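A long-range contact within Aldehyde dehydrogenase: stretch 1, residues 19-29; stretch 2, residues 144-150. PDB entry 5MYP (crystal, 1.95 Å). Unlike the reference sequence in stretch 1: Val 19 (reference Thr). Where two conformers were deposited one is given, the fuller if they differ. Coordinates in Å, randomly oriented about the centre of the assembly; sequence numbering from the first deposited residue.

Stretch 1, residues 19-29: VIVSKCREAFN
Stretch 2, residues 144-150: AGNTAVI

A threonine side chain from a strand bonds to a helix carbonyl that is already in use: Thr 147 OG1 donates to Cys 24 O at 2.9 Å, while Phe 28 N donates to the same oxygen at 3.0 Å within the helix. Chi1 p (61°) of Thr 147 places its hydroxyl there.

Residues 19-29 are helical throughout, with phi/psi near -60/-45 and i to i+4 backbone bonds from Lys 23 N to Val 19 O through Asn 29 N to Arg 25 O. Strand 147-150 runs nearly antiparallel to this helix, at 162°, with a closest axial approach of 7.9 Å. The register sets the CA atoms of Val 21 and Val 149 6.9 Å apart, and those of Phe 28 and Thr 147 5.8 Å apart.

Strand alternation turns Thr 147 and Val 149 toward the helix and Ala 148 away. Val 149 (chi1 t, 175°) brings CG2 to 3.9 Å from Cys 24 SG, 4.2 Å from Val 21 CG2 and 4.5 Å from Ile 20 CG2, an apolar cluster. Cys 24 (chi1 m, -65°) also sets SG 3.5 Å from Ala 148 O. One turn on, Ala 27 CB lies 4.2 Å from Thr 147 CG2, the methyl branch packing beside the hydroxyl contact.

Phe 28 (chi1 t, 175°; chi2 77°) packs against the residues leading into the strand, its CD1 4.3 Å from Asn 146 CA. Its CB sits 3.7 Å from Thr 147 OG1, and its ring edge meets a carbonyl, CE1 to Gly 145 O at 3.5 Å, so the weakly positive hydrogen on CE1 faces the oxygen. Gly 145, at phi/psi 84/18, is the first residue to leave the preceding helix, in a Schellman motif; positive phi favours glycine. Asn 146 (-90/165) then leads into the strand, its CB pointing away and its side-chain OD1 and ND2 hydrogen-bonded elsewhere in the structure.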

# COMPACT_ATOMS: atom_id res chain seq x y z
N VAL A 19 3.13 1.96 27.65
CA VAL A 19 4.49 1.64 28.10
C VAL A 19 5.12 0.60 27.18
O VAL A 19 6.27 0.75 26.77
CB VAL A 19 4.52 1.14 29.57
CG1 VAL A 19 5.94 0.77 30.00
CG2 VAL A 19 3.93 2.19 30.51
N ILE A 20 4.36 -0.45 26.86
CA ILE A 20 4.78 -1.52 25.96
C ILE A 20 5.16 -0.95 24.58
O ILE A 20 6.25 -1.24 24.07
CB ILE A 20 3.69 -2.62 25.83
CG1 ILE A 20 3.61 -3.42 27.14
CG2 ILE A 20 3.97 -3.57 24.67
CD1 ILE A 20 2.34 -4.23 27.30
N VAL A 21 4.28 -0.13 24.00
CA VAL A 21 4.55 0.47 22.69
C VAL A 21 5.75 1.42 22.75
O VAL A 21 6.61 1.38 21.87
CB VAL A 21 3.31 1.19 22.10
CG1 VAL A 21 3.65 1.85 20.75
CG2 VAL A 21 2.15 0.21 21.93
N SER A 22 5.82 2.24 23.80
CA SER A 22 6.92 3.19 24.00
C SER A 22 8.29 2.52 24.10
O SER A 22 9.27 3.02 23.55
CB SER A 22 6.67 4.03 25.25
OG SER A 22 7.75 4.91 25.49
N LYS A 23 8.34 1.39 24.80
CA LYS A 23 9.58 0.60 24.92
C LYS A 23 10.03 0.06 23.56
O LYS A 23 11.22 0.10 23.25
CB LYS A 23 9.41 -0.55 25.93
CG LYS A 23 9.52 -0.13 27.38
CD LYS A 23 9.31 -1.32 28.31
CE LYS A 23 9.26 -0.87 29.76
NZ LYS A 23 8.68 -1.90 30.66
N CYS A 24 9.08 -0.43 22.76
CA CYS A 24 9.38 -0.89 21.40
C CYS A 24 9.84 0.25 20.48
O CYS A 24 10.75 0.07 19.67
CB CYS A 24 8.16 -1.61 20.80
SG CYS A 24 7.74 -3.16 21.65
N ARG A 25 9.20 1.42 20.62
CA ARG A 25 9.58 2.64 19.90
C ARG A 25 11.01 3.06 20.23
O ARG A 25 11.82 3.29 19.32
CB ARG A 25 8.58 3.76 20.24
CG ARG A 25 8.88 5.14 19.68
CD ARG A 25 8.82 5.19 18.17
NE ARG A 25 7.51 4.82 17.65
CZ ARG A 25 7.25 4.65 16.35
NH1 ARG A 25 8.19 4.84 15.43
NH2 ARG A 25 6.02 4.29 15.97
N GLU A 26 11.31 3.16 21.52
CA GLU A 26 12.65 3.51 21.99
C GLU A 26 13.70 2.50 21.53
O GLU A 26 14.80 2.89 21.12
CB GLU A 26 12.66 3.63 23.52
CG GLU A 26 14.02 3.89 24.13
CD GLU A 26 14.51 5.31 23.92
OE1 GLU A 26 13.76 6.13 23.34
OE2 GLU A 26 15.65 5.61 24.34
N ALA A 27 13.35 1.21 21.56
CA ALA A 27 14.23 0.14 21.08
C ALA A 27 14.56 0.30 19.59
O ALA A 27 15.73 0.21 19.20
CB ALA A 27 13.60 -1.23 21.34
N PHE A 28 13.54 0.56 18.78
CA PHE A 28 13.75 0.85 17.36
C PHE A 28 14.69 2.04 17.18
O PHE A 28 15.66 1.95 16.44
CB PHE A 28 12.45 1.14 16.62
CG PHE A 28 12.68 1.55 15.19
CD1 PHE A 28 13.00 0.59 14.24
CD2 PHE A 28 12.64 2.89 14.81
CE1 PHE A 28 13.26 0.95 12.92
CE2 PHE A 28 12.90 3.26 13.49
CZ PHE A 28 13.21 2.29 12.55
N ASN A 29 14.38 3.15 17.87
CA ASN A 29 15.21 4.36 17.82
C ASN A 29 16.66 4.13 18.29
O ASN A 29 17.57 4.78 17.79
CB ASN A 29 14.58 5.50 18.64
CG ASN A 29 13.28 6.02 18.04
OD1 ASN A 29 12.99 5.80 16.86
ND2 ASN A 29 12.50 6.71 18.85
N ALA A 144 12.81 -7.09 8.28
CA ALA A 144 12.95 -5.74 7.73
C ALA A 144 13.53 -4.70 8.70
O ALA A 144 13.61 -3.53 8.36
CB ALA A 144 11.60 -5.26 7.20
N GLY A 145 13.94 -5.12 9.90
CA GLY A 145 14.61 -4.24 10.85
C GLY A 145 13.69 -3.39 11.72
O GLY A 145 14.13 -2.40 12.30
N ASN A 146 12.42 -3.78 11.80
CA ASN A 146 11.46 -3.11 12.67
C ASN A 146 11.47 -3.76 14.04
O ASN A 146 12.01 -4.86 14.22
CB ASN A 146 10.06 -3.22 12.07
CG ASN A 146 9.97 -2.64 10.68
OD1 ASN A 146 10.09 -1.43 10.48
ND2 ASN A 146 9.79 -3.52 9.70
N THR A 147 10.89 -3.07 15.02
CA THR A 147 10.40 -3.72 16.22
C THR A 147 8.90 -3.87 16.05
O THR A 147 8.32 -3.37 15.08
CB THR A 147 10.75 -2.93 17.50
OG1 THR A 147 10.16 -1.63 17.45
CG2 THR A 147 12.26 -2.79 17.63
N ALA A 148 8.25 -4.59 16.96
CA ALA A 148 6.86 -4.94 16.77
C ALA A 148 6.09 -5.10 18.07
O ALA A 148 6.67 -5.35 19.12
CB ALA A 148 6.74 -6.22 15.95
N VAL A 149 4.77 -4.92 17.97
CA VAL A 149 3.83 -5.30 19.02
C VAL A 149 2.86 -6.30 18.40
O VAL A 149 2.35 -6.08 17.31
CB VAL A 149 3.08 -4.08 19.58
CG1 VAL A 149 2.02 -4.53 20.60
CG2 VAL A 149 4.07 -3.11 20.22
N ILE A 150 2.62 -7.40 19.10
CA ILE A 150 1.66 -8.41 18.64
C ILE A 150 0.44 -8.44 19.55
O ILE A 150 0.55 -8.23 20.76
CB ILE A 150 2.28 -9.82 18.50
CG1 ILE A 150 2.80 -10.38 19.83
CG2 ILE A 150 3.40 -9.80 17.47
CD1 ILE A 150 3.15 -11.84 19.77